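Local atomic coordinates of arylsulfatase (Pseudoalteromonas sp. MB47, PDB entry 7AJ0), a protein that probably hydrolyses sulfate esters of the algal polysaccharide fucoidan, acting as a calcium-containing exo-sulfatase that assembles into a hexamer. Residues Q188-R193 against Y229-I234. Sequence-based numbering, arbitrary orientation.
Sequences QFLVER and YPINSI
Leu190, in the loop between helices 183-187 and 196-199, faces Ser233 with 6.1 Å between their CA atoms, where the chain leaving strand 226-230, which pairs with strand 215-220 at the margin of the large mixed sulfatase sheet, turns into helix 234-238. Leu190 CG lies anti to the carbonyl carbon (chi1 -59°), which carries the branch out over that turn. Leu190 CD2 rests on the Asn232-Ser233 peptide, 3.7 Å from Ser233 N. Leu190 CD1 lies by the Ser233 carbonyl, 3.9 Å from its O, and reaches Ile231 CG2 at 4.1 Å. Ile234 closes in from the helix start: its CD1 sits 3.7 Å from Leu190 CB and 3.4 Å from Leu190 O, covering the root of the side chain and the carbonyl together. Ile237 also touches Leu190 and Ile231. Ser233 is turned away and N-caps the helix through its OG, bonded to Asp236 N. Cutting Leu190 back to alanine would remove both methyls and is likely to open a gap over the Asn232-Ser233 peptide, costing Ile231 CG2 one neighbour. Beyond the leucine, Glu192 forms a salt bridge with Lys282 of a second subunit. Van der Waals packing without a hydrogen bond thus makes a modest, peripheral surface patch joining this subunit-contacting loop to the capped helix start.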
ATOM      1  N   GLN A 188      23.789 -20.792  14.382  1.00 27.83           N
ATOM      2  CA  GLN A 188      24.473 -19.698  13.703  1.00 28.35           C
ATOM      3  C   GLN A 188      25.975 -19.940  13.600  1.00 29.15           C
ATOM      4  O   GLN A 188      26.639 -19.304  12.774  1.00 29.67           O
ATOM      5  CB  GLN A 188      24.206 -18.376  14.424  1.00 28.29           C
ATOM      6  CG  GLN A 188      24.748 -18.316  15.840  1.00 30.93           C
ATOM      7  CD  GLN A 188      24.394 -17.022  16.548  1.00 28.45           C
ATOM      8  OE1 GLN A 188      24.008 -16.038  15.917  1.00 28.42           O
ATOM      9  NE2 GLN A 188      24.519 -17.021  17.869  1.00 28.49           N
ATOM     10  N   PHE A 189      26.522 -20.844  14.412  1.00 29.31           N
ATOM     11  CA  PHE A 189      27.935 -21.192  14.360  1.00 30.10           C
ATOM     12  C   PHE A 189      28.185 -22.524  13.661  1.00 30.22           C
ATOM     13  O   PHE A 189      29.312 -23.027  13.698  1.00 30.87           O
ATOM     14  CB  PHE A 189      28.521 -21.232  15.775  1.00 30.37           C
ATOM     15  CG  PHE A 189      28.519 -19.901  16.471  1.00 30.47           C
ATOM     16  CD1 PHE A 189      29.422 -18.916  16.110  1.00 31.16           C
ATOM     17  CD2 PHE A 189      27.618 -19.637  17.488  1.00 29.93           C
ATOM     18  CE1 PHE A 189      29.423 -17.688  16.749  1.00 31.31           C
ATOM     19  CE2 PHE A 189      27.612 -18.412  18.129  1.00 30.07           C
ATOM     20  CZ  PHE A 189      28.515 -17.438  17.760  1.00 30.76           C
ATOM     21  N   LEU A 190      27.169 -23.096  13.019  1.00 29.65           N
ATOM     22  CA  LEU A 190      27.283 -24.388  12.354  1.00 29.75           C
ATOM     23  C   LEU A 190      26.991 -24.332  10.864  1.00 29.78           C
ATOM     24  O   LEU A 190      27.649 -25.025  10.084  1.00 30.26           O
ATOM     25  CB  LEU A 190      26.330 -25.398  13.009  1.00 29.13           C
ATOM     26  CG  LEU A 190      26.527 -25.657  14.502  1.00 29.19           C
ATOM     27  CD1 LEU A 190      25.446 -26.603  15.024  1.00 28.48           C
ATOM     28  CD2 LEU A 190      27.915 -26.215  14.772  1.00 29.87           C
ATOM     29  N   VAL A 191      26.014 -23.532  10.441  1.00 29.33           N
ATOM     30  CA  VAL A 191      25.615 -23.470   9.033  1.00 29.35           C
ATOM     31  C   VAL A 191      26.446 -22.357   8.402  1.00 29.97           C
ATOM     32  O   VAL A 191      26.070 -21.184   8.406  1.00 29.84           O
ATOM     33  CB  VAL A 191      24.113 -23.246   8.876  1.00 28.61           C
ATOM     34  CG1 VAL A 191      23.680 -23.555   7.452  1.00 28.68           C
ATOM     35  CG2 VAL A 191      23.347 -24.100   9.874  1.00 28.03           C
ATOM     36  N   GLU A 192      27.592 -22.741   7.835  1.00 30.71           N
ATOM     37  CA  GLU A 192      28.562 -21.761   7.358  1.00 31.44           C
ATOM     38  C   GLU A 192      27.954 -20.819   6.325  1.00 31.38           C
ATOM     39  O   GLU A 192      28.062 -19.594   6.447  1.00 39.47           O
ATOM     40  CB  GLU A 192      29.777 -22.483   6.772  1.00 32.25           C
ATOM     41  CG  GLU A 192      30.919 -21.570   6.374  1.00 33.12           C
ATOM     42  CD  GLU A 192      31.950 -22.277   5.519  1.00 40.59           C
ATOM     43  OE1 GLU A 192      32.918 -22.836   6.081  1.00 40.60           O
ATOM     44  OE2 GLU A 192      31.781 -22.285   4.280  1.00 34.14           O
ATOM     45  N   ARG A 193      27.319 -21.374   5.291  1.00 31.22           N
ATOM     46  CA  ARG A 193      26.859 -20.540   4.184  1.00 31.32           C
ATOM     47  C   ARG A 193      25.734 -19.608   4.614  1.00 30.67           C
ATOM     48  O   ARG A 193      25.703 -18.436   4.217  1.00 30.89           O
ATOM     49  CB  ARG A 193      26.403 -21.417   3.018  1.00 31.34           C
ATOM     50  CG  ARG A 193      25.949 -20.628   1.802  1.00 31.53           C
ATOM     51  CD  ARG A 193      25.490 -21.540   0.680  1.00 31.60           C
ATOM     52  NE  ARG A 193      25.118 -20.784  -0.513  1.00 31.88           N
ATOM     53  CZ  ARG A 193      25.965 -20.438  -1.480  1.00 32.72           C
ATOM     54  NH1 ARG A 193      27.246 -20.775  -1.404  1.00 33.36           N
ATOM     55  NH2 ARG A 193      25.526 -19.752  -2.526  1.00 32.96           N
ATOM     56  N   TYR A 229      26.455 -32.790  26.819  1.00 29.99           N
ATOM     57  CA  TYR A 229      26.371 -33.182  25.413  1.00 29.78           C
ATOM     58  C   TYR A 229      26.937 -32.053  24.563  1.00 29.86           C
ATOM     59  O   TYR A 229      26.246 -31.053  24.307  1.00 29.35           O
ATOM     60  CB  TYR A 229      24.931 -33.502  25.015  1.00 29.01           C
ATOM     61  CG  TYR A 229      24.786 -34.033  23.606  1.00 30.51           C
ATOM     62  CD1 TYR A 229      24.582 -33.172  22.534  1.00 30.97           C
ATOM     63  CD2 TYR A 229      24.853 -35.396  23.348  1.00 29.09           C
ATOM     64  CE1 TYR A 229      24.453 -33.655  21.243  1.00 37.19           C
ATOM     65  CE2 TYR A 229      24.727 -35.888  22.063  1.00 29.01           C
ATOM     66  CZ  TYR A 229      24.525 -35.013  21.014  1.00 36.12           C
ATOM     67  OH  TYR A 229      24.396 -35.502  19.733  1.00 42.98           O
ATOM     68  N   PRO A 230      28.184 -32.168  24.111  1.00 30.54           N
ATOM     69  CA  PRO A 230      28.763 -31.097  23.294  1.00 30.70           C
ATOM     70  C   PRO A 230      28.105 -31.029  21.929  1.00 32.26           C
ATOM     71  O   PRO A 230      27.683 -32.040  21.361  1.00 30.01           O
ATOM     72  CB  PRO A 230      30.242 -31.489  23.173  1.00 31.63           C
ATOM     73  CG  PRO A 230      30.463 -32.535  24.218  1.00 32.46           C
ATOM     74  CD  PRO A 230      29.155 -33.249  24.353  1.00 31.27           C
ATOM     75  N   ILE A 231      28.029 -29.814  21.399  1.00 30.02           N
ATOM     76  CA  ILE A 231      27.469 -29.567  20.078  1.00 29.62           C
ATOM     77  C   ILE A 231      28.519 -28.807  19.283  1.00 30.17           C
ATOM     78  O   ILE A 231      28.778 -27.628  19.554  1.00 30.29           O
ATOM     79  CB  ILE A 231      26.143 -28.796  20.140  1.00 28.84           C
ATOM     80  CG1 ILE A 231      25.069 -29.690  20.773  1.00 28.34           C
ATOM     81  CG2 ILE A 231      25.729 -28.344  18.751  1.00 28.57           C
ATOM     82  CD1 ILE A 231      23.813 -28.970  21.187  1.00 27.66           C
ATOM     83  N   ASN A 232      29.138 -29.489  18.315  1.00 30.57           N
ATOM     84  CA  ASN A 232      30.172 -28.899  17.477  1.00 31.18           C
ATOM     85  C   ASN A 232      29.925 -29.147  15.993  1.00 32.25           C
ATOM     86  O   ASN A 232      30.788 -28.815  15.170  1.00 31.65           O
ATOM     87  CB  ASN A 232      31.553 -29.444  17.866  1.00 32.09           C
ATOM     88  CG  ASN A 232      31.914 -29.142  19.307  1.00 34.11           C
ATOM     89  OD1 ASN A 232      32.075 -30.051  20.121  1.00 32.50           O
ATOM     90  ND2 ASN A 232      32.048 -27.858  19.628  1.00 54.35           N
ATOM     91  N   SER A 233      28.778 -29.716  15.629  1.00 32.36           N
ATOM     92  CA  SER A 233      28.498 -30.020  14.235  1.00 30.40           C
ATOM     93  C   SER A 233      26.999 -30.197  14.050  1.00 29.58           C
ATOM     94  O   SER A 233      26.252 -30.374  15.016  1.00 30.63           O
ATOM     95  CB  SER A 233      29.236 -31.282  13.782  1.00 30.97           C
ATOM     96  OG  SER A 233      28.712 -32.421  14.443  1.00 31.92           O
ATOM     97  N   ILE A 234      26.574 -30.148  12.784  1.00 29.47           N
ATOM     98  CA  ILE A 234      25.174 -30.405  12.459  1.00 28.79           C
ATOM     99  C   ILE A 234      24.778 -31.811  12.894  1.00 28.68           C
ATOM    100  O   ILE A 234      23.652 -32.043  13.350  1.00 28.11           O
ATOM    101  CB  ILE A 234      24.926 -30.192  10.953  1.00 28.85           C
ATOM    102  CG1 ILE A 234      24.861 -28.699  10.623  1.00 28.76           C
ATOM    103  CG2 ILE A 234      23.643 -30.897  10.516  1.00 28.36           C
ATOM    104  CD1 ILE A 234      26.213 -28.049  10.423  1.00 40.91           C
TER